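Local coordinates for beta sliding clamp (Pseudomonas aeruginosa, PDB 6AMS), which probably encircles DNA as a ring-shaped head-to-tail homodimer, tethering DNA polymerases and other proteins to their template and making synthesis processive, at residues A[160-165]-A[184-189]; A[123-128]-A[219-224]; A[68-73]-A[108-113]; A[28-33]-A[115-120]. All coordinates share one frame; numbering follows the deposited sequence.

Along the chain, contacts 4 and 3 close before contacts 2 and 1 open; contact 3 falls between the segments of contact 4, and contact 1 between those of contact 2. Contacts 3 and 4 lie in the N-terminal domain, with centres about 10 Å apart, and meet where strands 66-71 and 32-38 run side by side. Contacts 1 and 2, about 13 Å between centres, share an apolar layer in the central domain; the centres of contacts 1 and 3 are about 42 Å apart. Contacts 2, 3 and 4 reach one eight-stranded antiparallel sheet spanning both domains, and contacts 2 and 4 touch through His223, Val119 and Glu120. Contact 3 also borders the second subunit, at the interface of the ring-shaped dimer.

Contact 1: A[160-165]-A[184-189]; sequences LEVNGG and AQIPSQ
Val162, near the end of the first strand of a beta-hairpin (157-163 and 166-172) in the central domain, meets Ile186 in the loop before strand 192-197. Gly164 and Gly165 occupy the corner of the hairpin with backbone angles close to those of a type II' turn. Val162 and Ile186 reach toward each other tip to tip, Val162 CG1 3.5 Å from Ile186 CG2. Each of these methyls stands anti to its residue's main-chain nitrogen (chi1 180° for Val162), which turns the two toward one another, while Val162 CG2 packs on Leu126 and Ile186 CD1 on Phe128 of strand 126-131. Farther along, Gly164 turns through positive phi and lays its carbonyl against the backbone of the loop; Gly164 O is 4.1 Å from Ser188 CA. Gly165 meets the loop through both its CA and its carbonyl. Its CA lies 3.2 Å from Ile186 O in a CA-H...O contact. Its carbonyl receives the single clear hydrogen bond across the contact: Ala184 N donates to Gly165 O over 3.0 Å, with an N-H...O angle of 148° and the donor tilted 21° from the carbonyl plane.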
loop_
_atom_site.group_PDB
_atom_site.type_symbol
_atom_site.label_atom_id
_atom_site.label_comp_id
_atom_site.label_asym_id
_atom_site.label_seq_id
_atom_site.Cartn_x
_atom_site.Cartn_y
_atom_site.Cartn_z
ATOM N N LEU A 160 -3.438 -24.444 -19.252
ATOM C CA LEU A 160 -2.785 -25.587 -18.620
ATOM C C LEU A 160 -3.024 -26.769 -19.532
ATOM O O LEU A 160 -4.164 -27.041 -19.903
ATOM C CB LEU A 160 -3.344 -25.897 -17.227
ATOM C CG LEU A 160 -3.326 -24.794 -16.193
ATOM C CD1 LEU A 160 -4.189 -25.268 -15.026
ATOM C CD2 LEU A 160 -1.887 -24.471 -15.775
ATOM N N GLU A 161 -1.948 -27.488 -19.843
ATOM C CA GLU A 161 -1.970 -28.568 -20.828
ATOM C C GLU A 161 -1.348 -29.820 -20.230
ATOM O O GLU A 161 -0.235 -29.765 -19.671
ATOM C CB GLU A 161 -1.153 -28.144 -22.047
ATOM C CG GLU A 161 -0.956 -29.202 -23.130
ATOM C CD GLU A 161 -0.029 -28.721 -24.219
ATOM O OE1 GLU A 161 -0.524 -28.067 -25.166
ATOM O OE2 GLU A 161 1.193 -29.003 -24.115
ATOM N N VAL A 162 -2.056 -30.939 -20.363
ATOM C CA VAL A 162 -1.501 -32.236 -20.030
ATOM C C VAL A 162 -1.270 -33.037 -21.312
ATOM O O VAL A 162 -2.178 -33.173 -22.158
ATOM C CB VAL A 162 -2.448 -33.023 -19.112
ATOM C CG1 VAL A 162 -1.844 -34.378 -18.780
ATOM C CG2 VAL A 162 -2.740 -32.212 -17.863
ATOM N N ASN A 163 -0.059 -33.563 -21.458
ATOM C CA ASN A 163 0.318 -34.288 -22.685
ATOM C C ASN A 163 1.478 -35.189 -22.417
ATOM O O ASN A 163 2.504 -34.758 -21.875
ATOM C CB ASN A 163 0.726 -33.320 -23.796
ATOM C CG ASN A 163 0.692 -33.960 -25.169
ATOM O OD1 ASN A 163 0.258 -35.098 -25.326
ATOM N ND2 ASN A 163 1.145 -33.217 -26.173
ATOM N N GLY A 164 1.339 -36.441 -22.835
ATOM C CA GLY A 164 2.228 -37.484 -22.344
ATOM C C GLY A 164 2.039 -37.460 -20.846
ATOM O O GLY A 164 0.899 -37.429 -20.369
ATOM N N GLY A 165 3.131 -37.411 -20.098
ATOM C CA GLY A 165 3.032 -37.287 -18.627
ATOM C C GLY A 165 3.207 -35.865 -18.123
ATOM O O GLY A 165 3.468 -35.682 -16.927
ATOM N N ALA A 184 5.144 -34.668 -14.602
ATOM C CA ALA A 184 4.177 -34.918 -13.532
ATOM C C ALA A 184 3.714 -36.376 -13.431
ATOM O O ALA A 184 2.873 -36.670 -12.594
ATOM C CB ALA A 184 2.972 -34.014 -13.725
ATOM N N GLN A 185 4.197 -37.268 -14.254
ATOM C CA GLN A 185 3.810 -38.642 -14.069
ATOM C C GLN A 185 2.318 -38.847 -14.161
ATOM O O GLN A 185 1.761 -39.680 -13.495
ATOM C CB GLN A 185 4.305 -39.112 -12.689
ATOM C CG GLN A 185 5.824 -39.203 -12.463
ATOM C CD GLN A 185 6.544 -40.142 -13.385
ATOM O OE1 GLN A 185 6.047 -41.216 -13.683
ATOM N NE2 GLN A 185 7.725 -39.765 -13.822
ATOM N N ILE A 186 1.680 -38.045 -14.986
ATOM C CA ILE A 186 0.266 -38.119 -15.232
ATOM C C ILE A 186 0.126 -39.197 -16.261
ATOM O O ILE A 186 0.848 -39.214 -17.202
ATOM C CB ILE A 186 -0.221 -36.783 -15.762
ATOM C CG1 ILE A 186 -0.398 -35.823 -14.604
ATOM C CG2 ILE A 186 -1.546 -36.956 -16.433
ATOM C CD1 ILE A 186 -0.060 -34.392 -14.898
ATOM N N PRO A 187 -0.806 -40.101 -16.091
ATOM C CA PRO A 187 -0.898 -41.187 -17.040
ATOM C C PRO A 187 -1.205 -40.790 -18.455
ATOM O O PRO A 187 -2.003 -39.911 -18.699
ATOM C CB PRO A 187 -2.004 -42.013 -16.456
ATOM C CG PRO A 187 -1.793 -41.848 -15.023
ATOM C CD PRO A 187 -1.547 -40.406 -14.879
ATOM N N SER A 188 -0.585 -41.474 -19.399
ATOM C CA SER A 188 -0.779 -41.145 -20.797
ATOM C C SER A 188 -2.220 -41.263 -21.247
ATOM O O SER A 188 -2.856 -42.265 -21.100
ATOM C CB SER A 188 0.076 -42.059 -21.680
ATOM O OG SER A 188 1.361 -41.532 -21.938
ATOM N N GLN A 189 -2.695 -40.240 -21.893
ATOM C CA GLN A 189 -4.051 -40.196 -22.393
ATOM C C GLN A 189 -4.035 -39.248 -23.568
ATOM O O GLN A 189 -3.015 -39.071 -24.215
ATOM C CB GLN A 189 -4.958 -39.669 -21.319
#

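Contact 2: A[123-128]-A[219-224]; sequences PGSLNF and LGQHHI. With PO4 (phosphate ion), chain E.
Leu126 and Leu219 form an antiparallel hydrogen-bonded pair with CA atoms 5.2 Å apart, and just before it the chain bulges, so that Ser125 and Leu126 both face Leu219. Leu219 N donates to Leu126 O over 2.8 Å in a nearly straight bond (168° at the hydrogen). In return, Leu219 O accepts twice, from Ser125 N at 2.9 Å and from Leu126 N at 3.3 Å, both donors lying in its carbonyl plane. This is a classic beta bulge. Immediately upstream Gly124, at positive phi, packs its CA 4.0 Å from the CA of Gly220, a backbone-on-backbone approach with no side chain on either side.

The side chains of Leu126 and Leu219 lie next to each other and point the same way, with CD2 of Leu126 and CD1 of Leu219 at 4.0 Å. Phe128 presents its ring edge to Leu219, with Phe128 CE1 4.5 Å from Leu219 CG. The pair belongs to the eight-stranded antiparallel sheet that runs through the N-terminal and central domains; strand 126-131 is its outermost strand here and strand 214-219 is the neighbour. Leu219 is buried against Val162 and Val194, while Leu126 stays nearer the surface.

Beyond Leu219 the chain turns back into strand 223-227, and Gly220 N bonds to His223 O within this turn. A phosphate ion, probably from the crystallisation liquor, sits at the turn. Gln221 N donates to its O1 at 2.9 Å, while His222 N makes longer bonds to O1 and O2.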
loop_
_atom_site.group_PDB
_atom_site.type_symbol
_atom_site.label_atom_id
_atom_site.label_comp_id
_atom_site.label_asym_id
_atom_site.label_seq_id
_atom_site.Cartn_x
_atom_site.Cartn_y
_atom_site.Cartn_z
ATOM N N PRO A 123 -17.880 -34.563 -13.094
ATOM C CA PRO A 123 -16.733 -35.440 -12.831
ATOM C C PRO A 123 -15.504 -35.029 -13.639
ATOM O O PRO A 123 -14.381 -35.163 -13.166
ATOM C CB PRO A 123 -17.229 -36.818 -13.268
ATOM C CG PRO A 123 -18.311 -36.536 -14.241
ATOM C CD PRO A 123 -18.978 -35.287 -13.751
ATOM N N GLY A 124 -15.726 -34.570 -14.865
ATOM C CA GLY A 124 -14.645 -34.152 -15.735
ATOM C C GLY A 124 -14.099 -35.269 -16.595
ATOM O O GLY A 124 -14.606 -36.382 -16.584
ATOM N N SER A 125 -13.064 -34.960 -17.362
ATOM C CA SER A 125 -12.441 -35.955 -18.255
ATOM C C SER A 125 -11.038 -36.405 -17.806
ATOM O O SER A 125 -10.545 -37.398 -18.293
ATOM C CB SER A 125 -12.410 -35.423 -19.673
ATOM O OG SER A 125 -11.757 -34.181 -19.727
ATOM N N LEU A 126 -10.411 -35.695 -16.877
ATOM C CA LEU A 126 -9.105 -36.071 -16.351
ATOM C C LEU A 126 -8.925 -35.588 -14.902
ATOM O O LEU A 126 -9.325 -34.482 -14.559
ATOM C CB LEU A 126 -8.047 -35.410 -17.190
ATOM C CG LEU A 126 -6.592 -35.662 -16.787
ATOM C CD1 LEU A 126 -6.256 -37.129 -17.003
ATOM C CD2 LEU A 126 -5.677 -34.751 -17.598
ATOM N N ASN A 127 -8.292 -36.403 -14.072
ATOM C CA ASN A 127 -7.879 -35.986 -12.763
ATOM C C ASN A 127 -6.559 -36.616 -12.366
ATOM O O ASN A 127 -6.222 -37.708 -12.811
ATOM C CB ASN A 127 -8.953 -36.234 -11.701
ATOM C CG ASN A 127 -9.515 -37.648 -11.719
ATOM O OD1 ASN A 127 -8.775 -38.644 -11.797
ATOM N ND2 ASN A 127 -10.848 -37.739 -11.605
ATOM N N PHE A 128 -5.827 -35.898 -11.523
ATOM C CA PHE A 128 -4.509 -36.291 -11.084
ATOM C C PHE A 128 -4.237 -35.515 -9.829
ATOM O O PHE A 128 -4.944 -34.542 -9.549
ATOM C CB PHE A 128 -3.432 -35.967 -12.149
ATOM C CG PHE A 128 -3.332 -34.490 -12.523
ATOM C CD1 PHE A 128 -4.192 -33.932 -13.460
ATOM C CD2 PHE A 128 -2.357 -33.672 -11.954
ATOM C CE1 PHE A 128 -4.095 -32.589 -13.812
ATOM C CE2 PHE A 128 -2.264 -32.325 -12.298
ATOM C CZ PHE A 128 -3.145 -31.780 -13.236
ATOM N N LEU A 219 -9.827 -31.729 -14.467
ATOM C CA LEU A 219 -10.031 -30.953 -15.695
ATOM C C LEU A 219 -11.297 -31.424 -16.364
ATOM O O LEU A 219 -11.510 -32.614 -16.537
ATOM C CB LEU A 219 -8.835 -31.070 -16.655
ATOM C CG LEU A 219 -7.455 -30.701 -16.104
ATOM C CD1 LEU A 219 -6.424 -30.791 -17.230
ATOM C CD2 LEU A 219 -7.400 -29.312 -15.497
ATOM N N GLY A 220 -12.147 -30.470 -16.695
ATOM C CA GLY A 220 -13.376 -30.720 -17.413
ATOM C C GLY A 220 -13.472 -29.845 -18.637
ATOM O O GLY A 220 -12.496 -29.243 -19.079
ATOM N N GLN A 221 -14.670 -29.808 -19.183
ATOM C CA GLN A 221 -14.995 -29.062 -20.398
ATOM C C GLN A 221 -15.288 -27.632 -20.061
ATOM O O GLN A 221 -15.020 -26.751 -20.861
ATOM C CB GLN A 221 -16.213 -29.673 -21.132
ATOM C CG GLN A 221 -16.268 -31.193 -21.353
ATOM C CD GLN A 221 -15.157 -31.746 -22.239
ATOM O OE1 GLN A 221 -13.997 -31.338 -22.137
ATOM N NE2 GLN A 221 -15.513 -32.686 -23.111
ATOM N N HIS A 222 -15.882 -27.391 -18.891
ATOM C CA HIS A 222 -16.206 -26.039 -18.450
ATOM C C HIS A 222 -15.659 -25.657 -17.069
ATOM O O HIS A 222 -15.874 -24.513 -16.649
ATOM C CB HIS A 222 -17.726 -25.825 -18.539
ATOM C CG HIS A 222 -18.272 -25.998 -19.925
ATOM N ND1 HIS A 222 -18.318 -24.975 -20.848
ATOM C CD2 HIS A 222 -18.757 -27.092 -20.555
ATOM C CE1 HIS A 222 -18.818 -25.430 -21.981
ATOM N NE2 HIS A 222 -19.095 -26.711 -21.829
ATOM N N HIS A 223 -14.977 -26.545 -16.351
ATOM C CA HIS A 223 -14.413 -26.159 -15.050
ATOM C C HIS A 223 -13.108 -26.884 -14.715
ATOM O O HIS A 223 -12.831 -27.964 -15.218
ATOM C CB HIS A 223 -15.348 -26.483 -13.839
ATOM C CG HIS A 223 -16.709 -25.855 -13.874
ATOM N ND1 HIS A 223 -16.940 -24.552 -13.494
ATOM C CD2 HIS A 223 -17.897 -26.337 -14.306
ATOM C CE1 HIS A 223 -18.217 -24.267 -13.664
ATOM N NE2 HIS A 223 -18.819 -25.333 -14.155
ATOM N N ILE A 224 -12.303 -26.243 -13.881
ATOM C CA ILE A 224 -11.167 -26.857 -13.236
ATOM C C ILE A 224 -11.473 -26.870 -11.743
ATOM O O ILE A 224 -12.000 -25.898 -11.204
ATOM C CB ILE A 224 -9.840 -26.138 -13.549
ATOM C CG1 ILE A 224 -8.690 -26.790 -12.806
ATOM C CG2 ILE A 224 -9.870 -24.665 -13.188
ATOM C CD1 ILE A 224 -7.337 -26.413 -13.360
HETATM P P PO4 E . -17.780 -30.003 -16.876
HETATM O O1 PO4 E . -17.351 -30.264 -18.292
HETATM O O2 PO4 E . -16.894 -28.956 -16.267
HETATM O O3 PO4 E . -17.656 -31.284 -16.097
HETATM O O4 PO4 E . -19.206 -29.530 -16.856
#

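Contact 3: A[68-73]-A[108-113]; sequences ITVPAR and LSTLPA
Thr69 and Leu111 form an isolated antiparallel bridge, by which the chain leaving strand 104-109 attaches to the outer edge of strand 66-71 in the N-terminal domain. Thr69 N gives a bond of 3.1 Å to Leu111 O, and Leu111 N returns one of 3.0 Å to Thr69 O. The second is less regular, its donor standing 40° out of the carbonyl plane. Leu111 O is gripped again by the hydroxyl of the same threonine: Thr69 OG1 lies 2.8 Å from it, above the plane of the carbonyl. A chi1 of 81° sets OG1 between the main-chain N and carbonyl carbon, within reach of Leu111 O; from another direction OG1 is also hydrogen-bonded to Asn32 ND2.

The bridge links an edge of the eight-stranded sheet to the chain leaving the edge of the four-stranded sheet, the two sheets of this domain of the beta processivity-factor fold. Between them Thr110 is wedged against three residues. Its CB is 3.2 Å from Thr69 O, its side chain crosses Ile68 at about a right angle with CB 3.7 Å from CG1 of the isoleucine, and its CG2 meets Val70 CG1 at 3.6 Å. Thr110 and Val70 both rest on Leu97 of strand 96-101.

Pro71, the last residue of strand 66-71 and at the N-cap position of helix 72-81, sets CD 3.2 Å from Ser109 O at the end of strand 104-109. The hydroxyl of Ser109 turns outward to the dimer interface and hydrogen-bonds to Glu301 of the second subunit, which also packs on Pro71.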
loop_
_atom_site.group_PDB
_atom_site.type_symbol
_atom_site.label_atom_id
_atom_site.label_comp_id
_atom_site.label_asym_id
_atom_site.label_seq_id
_atom_site.Cartn_x
_atom_site.Cartn_y
_atom_site.Cartn_z
ATOM N N ILE A 68 -27.503 -20.545 5.461
ATOM C CA ILE A 68 -27.794 -19.123 5.324
ATOM C C ILE A 68 -26.609 -18.361 4.739
ATOM O O ILE A 68 -25.477 -18.821 4.817
ATOM C CB ILE A 68 -28.062 -18.509 6.725
ATOM C CG1 ILE A 68 -28.896 -17.232 6.646
ATOM C CG2 ILE A 68 -26.761 -18.286 7.476
ATOM C CD1 ILE A 68 -30.378 -17.482 6.548
ATOM N N THR A 69 -26.874 -17.221 4.110
ATOM C CA THR A 69 -25.798 -16.350 3.646
ATOM C C THR A 69 -25.788 -15.030 4.445
ATOM O O THR A 69 -26.837 -14.494 4.866
ATOM C CB THR A 69 -25.870 -16.074 2.137
ATOM O OG1 THR A 69 -26.821 -15.051 1.867
ATOM C CG2 THR A 69 -26.270 -17.315 1.380
ATOM N N VAL A 70 -24.578 -14.562 4.721
ATOM C CA VAL A 70 -24.350 -13.342 5.475
ATOM C C VAL A 70 -23.197 -12.588 4.841
ATOM O O VAL A 70 -22.355 -13.188 4.192
ATOM C CB VAL A 70 -23.982 -13.635 6.942
ATOM C CG1 VAL A 70 -25.149 -14.249 7.689
ATOM C CG2 VAL A 70 -22.767 -14.539 7.016
ATOM N N PRO A 71 -23.154 -11.263 5.031
ATOM C CA PRO A 71 -22.055 -10.459 4.444
ATOM C C PRO A 71 -20.687 -10.928 4.921
ATOM O O PRO A 71 -20.427 -11.018 6.115
ATOM C CB PRO A 71 -22.375 -9.016 4.886
ATOM C CG PRO A 71 -23.384 -9.133 5.980
ATOM C CD PRO A 71 -24.122 -10.422 5.760
ATOM N N ALA A 72 -19.832 -11.231 3.966
ATOM C CA ALA A 72 -18.572 -11.940 4.201
ATOM C C ALA A 72 -17.572 -11.069 4.904
ATOM O O ALA A 72 -17.073 -11.444 5.966
ATOM C CB ALA A 72 -17.997 -12.433 2.885
ATOM N N ARG A 73 -17.278 -9.922 4.304
ATOM C CA ARG A 73 -16.382 -8.914 4.884
ATOM C C ARG A 73 -16.827 -8.618 6.349
ATOM O O ARG A 73 -16.016 -8.709 7.257
ATOM C CB ARG A 73 -16.441 -7.608 4.062
ATOM C CG ARG A 73 -15.760 -7.607 2.754
ATOM C CD ARG A 73 -14.267 -7.406 2.964
ATOM N NE ARG A 73 -13.558 -8.286 2.049
ATOM C CZ ARG A 73 -12.227 -8.501 2.035
ATOM N NH1 ARG A 73 -11.414 -7.902 2.929
ATOM N NH2 ARG A 73 -11.730 -9.341 1.121
ATOM N N LEU A 108 -26.530 -9.594 12.191
ATOM C CA LEU A 108 -26.220 -9.347 10.793
ATOM C C LEU A 108 -27.416 -9.664 9.921
ATOM O O LEU A 108 -28.215 -10.527 10.244
ATOM C CB LEU A 108 -25.008 -10.162 10.353
ATOM C CG LEU A 108 -23.676 -9.738 10.966
ATOM C CD1 LEU A 108 -22.583 -10.757 10.696
ATOM C CD2 LEU A 108 -23.273 -8.361 10.472
ATOM N N SER A 109 -27.537 -8.953 8.813
ATOM C CA SER A 109 -28.644 -9.179 7.900
ATOM C C SER A 109 -28.274 -10.379 7.053
ATOM O O SER A 109 -27.088 -10.601 6.814
ATOM C CB SER A 109 -28.845 -7.972 6.989
ATOM O OG SER A 109 -27.623 -7.694 6.343
ATOM N N THR A 110 -29.267 -11.131 6.615
ATOM C CA THR A 110 -28.987 -12.312 5.841
ATOM C C THR A 110 -29.784 -12.439 4.561
ATOM O O THR A 110 -30.862 -11.870 4.422
ATOM C CB THR A 110 -29.339 -13.588 6.644
ATOM O OG1 THR A 110 -30.758 -13.724 6.738
ATOM C CG2 THR A 110 -28.701 -13.599 8.028
ATOM N N LEU A 111 -29.217 -13.161 3.608
ATOM C CA LEU A 111 -29.973 -13.516 2.404
ATOM C C LEU A 111 -30.174 -15.034 2.393
ATOM O O LEU A 111 -29.309 -15.791 2.869
ATOM C CB LEU A 111 -29.285 -13.000 1.130
ATOM C CG LEU A 111 -29.454 -11.487 0.928
ATOM C CD1 LEU A 111 -28.499 -11.022 -0.194
ATOM C CD2 LEU A 111 -30.882 -11.097 0.590
ATOM N N PRO A 112 -31.311 -15.494 1.869
ATOM C CA PRO A 112 -31.593 -16.932 1.818
ATOM C C PRO A 112 -30.529 -17.754 1.088
ATOM O O PRO A 112 -29.917 -17.297 0.130
ATOM C CB PRO A 112 -32.920 -16.996 1.071
ATOM C CG PRO A 112 -33.569 -15.690 1.358
ATOM C CD PRO A 112 -32.469 -14.683 1.465
ATOM N N ALA A 113 -30.362 -19.001 1.510
ATOM C CA ALA A 113 -29.375 -19.903 0.922
ATOM C C ALA A 113 -29.635 -20.170 -0.560
ATOM O O ALA A 113 -28.702 -20.275 -1.348
ATOM C CB ALA A 113 -29.299 -21.203 1.704
#

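Contact 4: A[28-33]-A[115-120]; sequences PVLSNV and DFPTVE
Val29 and Phe116 are at the centre of this apolar contact, in which a 3-10 turn (29-31) leading into strand 32-38 of the N-terminal domain is covered by the loop that runs on toward the central domain. Val29 aims its CG1 at the backbone of Asp115 and Phe116; with chi1 at -158° this methyl is anti to the main-chain nitrogen and rests 3.8 Å from Phe116 CA. The same methyl meets CD1 of the Phe116 ring at 4.0 Å and Pro117 CD at 4.3 Å, and so touches backbone, ring and proline together. Leu30, the next residue in the turn, starts off away from the loop but bends back at its end, and its CD2 comes within 3.8 Å of Pro117 CG, the two side chains crossing at a slant. Leu49 joins this patch, touching both Leu30 and Pro117.

A ring-edge contact to a carbonyl adds to this. The Phe116 ring, swung by chi1 at -156° toward the turn, offers its edge to Asn32 O, which lies near the ring plane, 3.5 Å from Phe116 CE1. The buried ring also touches Thr45, Thr47 and Thr69 of the eight-stranded sheet.

No hydrogen bond joins the two segments, and the hydrogen bonds lie within the turn itself. Asn32 N donates to Val29 O. Pro28 O accepts from both the amide and the hydroxyl of Ser31, and the hydroxyl bond, with Ser31 OG 2.8 Å from Pro28 O, falls in the carbonyl plane on a lone pair.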
loop_
_atom_site.group_PDB
_atom_site.type_symbol
_atom_site.label_atom_id
_atom_site.label_comp_id
_atom_site.label_asym_id
_atom_site.label_seq_id
_atom_site.Cartn_x
_atom_site.Cartn_y
_atom_site.Cartn_z
ATOM N N PRO A 28 -25.751 -8.254 -4.772
ATOM C CA PRO A 28 -25.490 -8.298 -3.317
ATOM C C PRO A 28 -25.136 -9.685 -2.723
ATOM O O PRO A 28 -24.260 -9.753 -1.830
ATOM C CB PRO A 28 -26.789 -7.740 -2.684
ATOM C CG PRO A 28 -27.649 -7.288 -3.809
ATOM C CD PRO A 28 -27.192 -8.028 -5.026
ATOM N N VAL A 29 -25.763 -10.745 -3.229
ATOM C CA VAL A 29 -25.509 -12.111 -2.753
ATOM C C VAL A 29 -24.043 -12.528 -2.873
ATOM O O VAL A 29 -23.532 -13.348 -2.084
ATOM C CB VAL A 29 -26.306 -13.204 -3.530
ATOM C CG1 VAL A 29 -26.423 -14.458 -2.671
ATOM C CG2 VAL A 29 -27.664 -12.720 -3.971
ATOM N N LEU A 30 -23.346 -11.949 -3.844
ATOM C CA LEU A 30 -21.935 -12.195 -4.122
ATOM C C LEU A 30 -21.005 -11.671 -3.068
ATOM O O LEU A 30 -19.905 -12.100 -2.948
ATOM C CB LEU A 30 -21.562 -11.653 -5.470
ATOM C CG LEU A 30 -22.357 -12.203 -6.638
ATOM C CD1 LEU A 30 -21.715 -11.777 -7.931
ATOM C CD2 LEU A 30 -22.476 -13.712 -6.574
ATOM N N SER A 31 -21.462 -10.716 -2.296
ATOM C CA SER A 31 -20.667 -10.242 -1.161
ATOM C C SER A 31 -21.021 -10.992 0.141
ATOM O O SER A 31 -20.410 -10.726 1.149
ATOM C CB SER A 31 -20.759 -8.717 -1.039
ATOM O OG SER A 31 -22.091 -8.342 -0.862
ATOM N N ASN A 32 -21.954 -11.940 0.086
ATOM C CA ASN A 32 -22.205 -12.856 1.207
ATOM C C ASN A 32 -21.436 -14.156 1.121
ATOM O O ASN A 32 -21.054 -14.591 0.061
ATOM C CB ASN A 32 -23.693 -13.173 1.345
ATOM C CG ASN A 32 -24.501 -11.981 1.832
ATOM O OD1 ASN A 32 -24.001 -10.853 1.911
ATOM N ND2 ASN A 32 -25.758 -12.240 2.179
ATOM N N VAL A 33 -21.171 -14.732 2.281
ATOM C CA VAL A 33 -20.600 -16.067 2.397
ATOM C C VAL A 33 -21.766 -16.999 2.722
ATOM O O VAL A 33 -22.655 -16.650 3.515
ATOM C CB VAL A 33 -19.496 -16.185 3.479
ATOM C CG1 VAL A 33 -19.929 -15.689 4.859
ATOM C CG2 VAL A 33 -18.946 -17.609 3.543
ATOM N N ASP A 115 -30.802 -18.163 -2.812
ATOM C CA ASP A 115 -30.323 -17.050 -3.616
ATOM C C ASP A 115 -28.867 -17.261 -4.066
ATOM O O ASP A 115 -28.498 -16.859 -5.163
ATOM C CB ASP A 115 -30.446 -15.743 -2.839
ATOM C CG ASP A 115 -31.875 -15.293 -2.688
ATOM O OD1 ASP A 115 -32.719 -15.704 -3.502
ATOM O OD2 ASP A 115 -32.154 -14.520 -1.759
ATOM N N PHE A 116 -28.039 -17.845 -3.200
ATOM C CA PHE A 116 -26.632 -18.112 -3.504
ATOM C C PHE A 116 -26.448 -18.970 -4.760
ATOM O O PHE A 116 -27.041 -20.036 -4.876
ATOM C CB PHE A 116 -25.954 -18.783 -2.310
ATOM C CG PHE A 116 -24.463 -18.589 -2.265
ATOM C CD1 PHE A 116 -23.920 -17.408 -1.796
ATOM C CD2 PHE A 116 -23.607 -19.590 -2.674
ATOM C CE1 PHE A 116 -22.554 -17.228 -1.746
ATOM C CE2 PHE A 116 -22.240 -19.414 -2.628
ATOM C CZ PHE A 116 -21.712 -18.231 -2.164
ATOM N N PRO A 117 -25.610 -18.502 -5.699
ATOM C CA PRO A 117 -25.352 -19.202 -6.964
ATOM C C PRO A 117 -24.637 -20.541 -6.788
ATOM O O PRO A 117 -23.796 -20.678 -5.911
ATOM C CB PRO A 117 -24.482 -18.214 -7.747
ATOM C CG PRO A 117 -23.962 -17.252 -6.742
ATOM C CD PRO A 117 -24.979 -17.178 -5.653
ATOM N N THR A 118 -24.987 -21.509 -7.627
ATOM C CA THR A 118 -24.396 -22.838 -7.569
ATOM C C THR A 118 -23.539 -23.159 -8.795
ATOM O O THR A 118 -23.628 -22.483 -9.814
ATOM C CB THR A 118 -25.484 -23.909 -7.405
ATOM O OG1 THR A 118 -26.540 -23.664 -8.339
ATOM C CG2 THR A 118 -26.054 -23.858 -6.005
ATOM N N VAL A 119 -22.728 -24.209 -8.688
ATOM C CA VAL A 119 -21.828 -24.637 -9.763
ATOM C C VAL A 119 -22.159 -26.081 -10.174
ATOM O O VAL A 119 -22.565 -26.885 -9.341
ATOM C CB VAL A 119 -20.347 -24.449 -9.342
ATOM C CG1 VAL A 119 -19.383 -24.684 -10.493
ATOM C CG2 VAL A 119 -20.142 -23.033 -8.848
ATOM N N GLU A 120 -21.947 -26.403 -11.451
ATOM C CA GLU A 120 -22.265 -27.706 -12.038
ATOM C C GLU A 120 -21.578 -28.919 -11.406
ATOM O O GLU A 120 -22.192 -29.976 -11.300
ATOM C CB GLU A 120 -21.961 -27.678 -13.536
#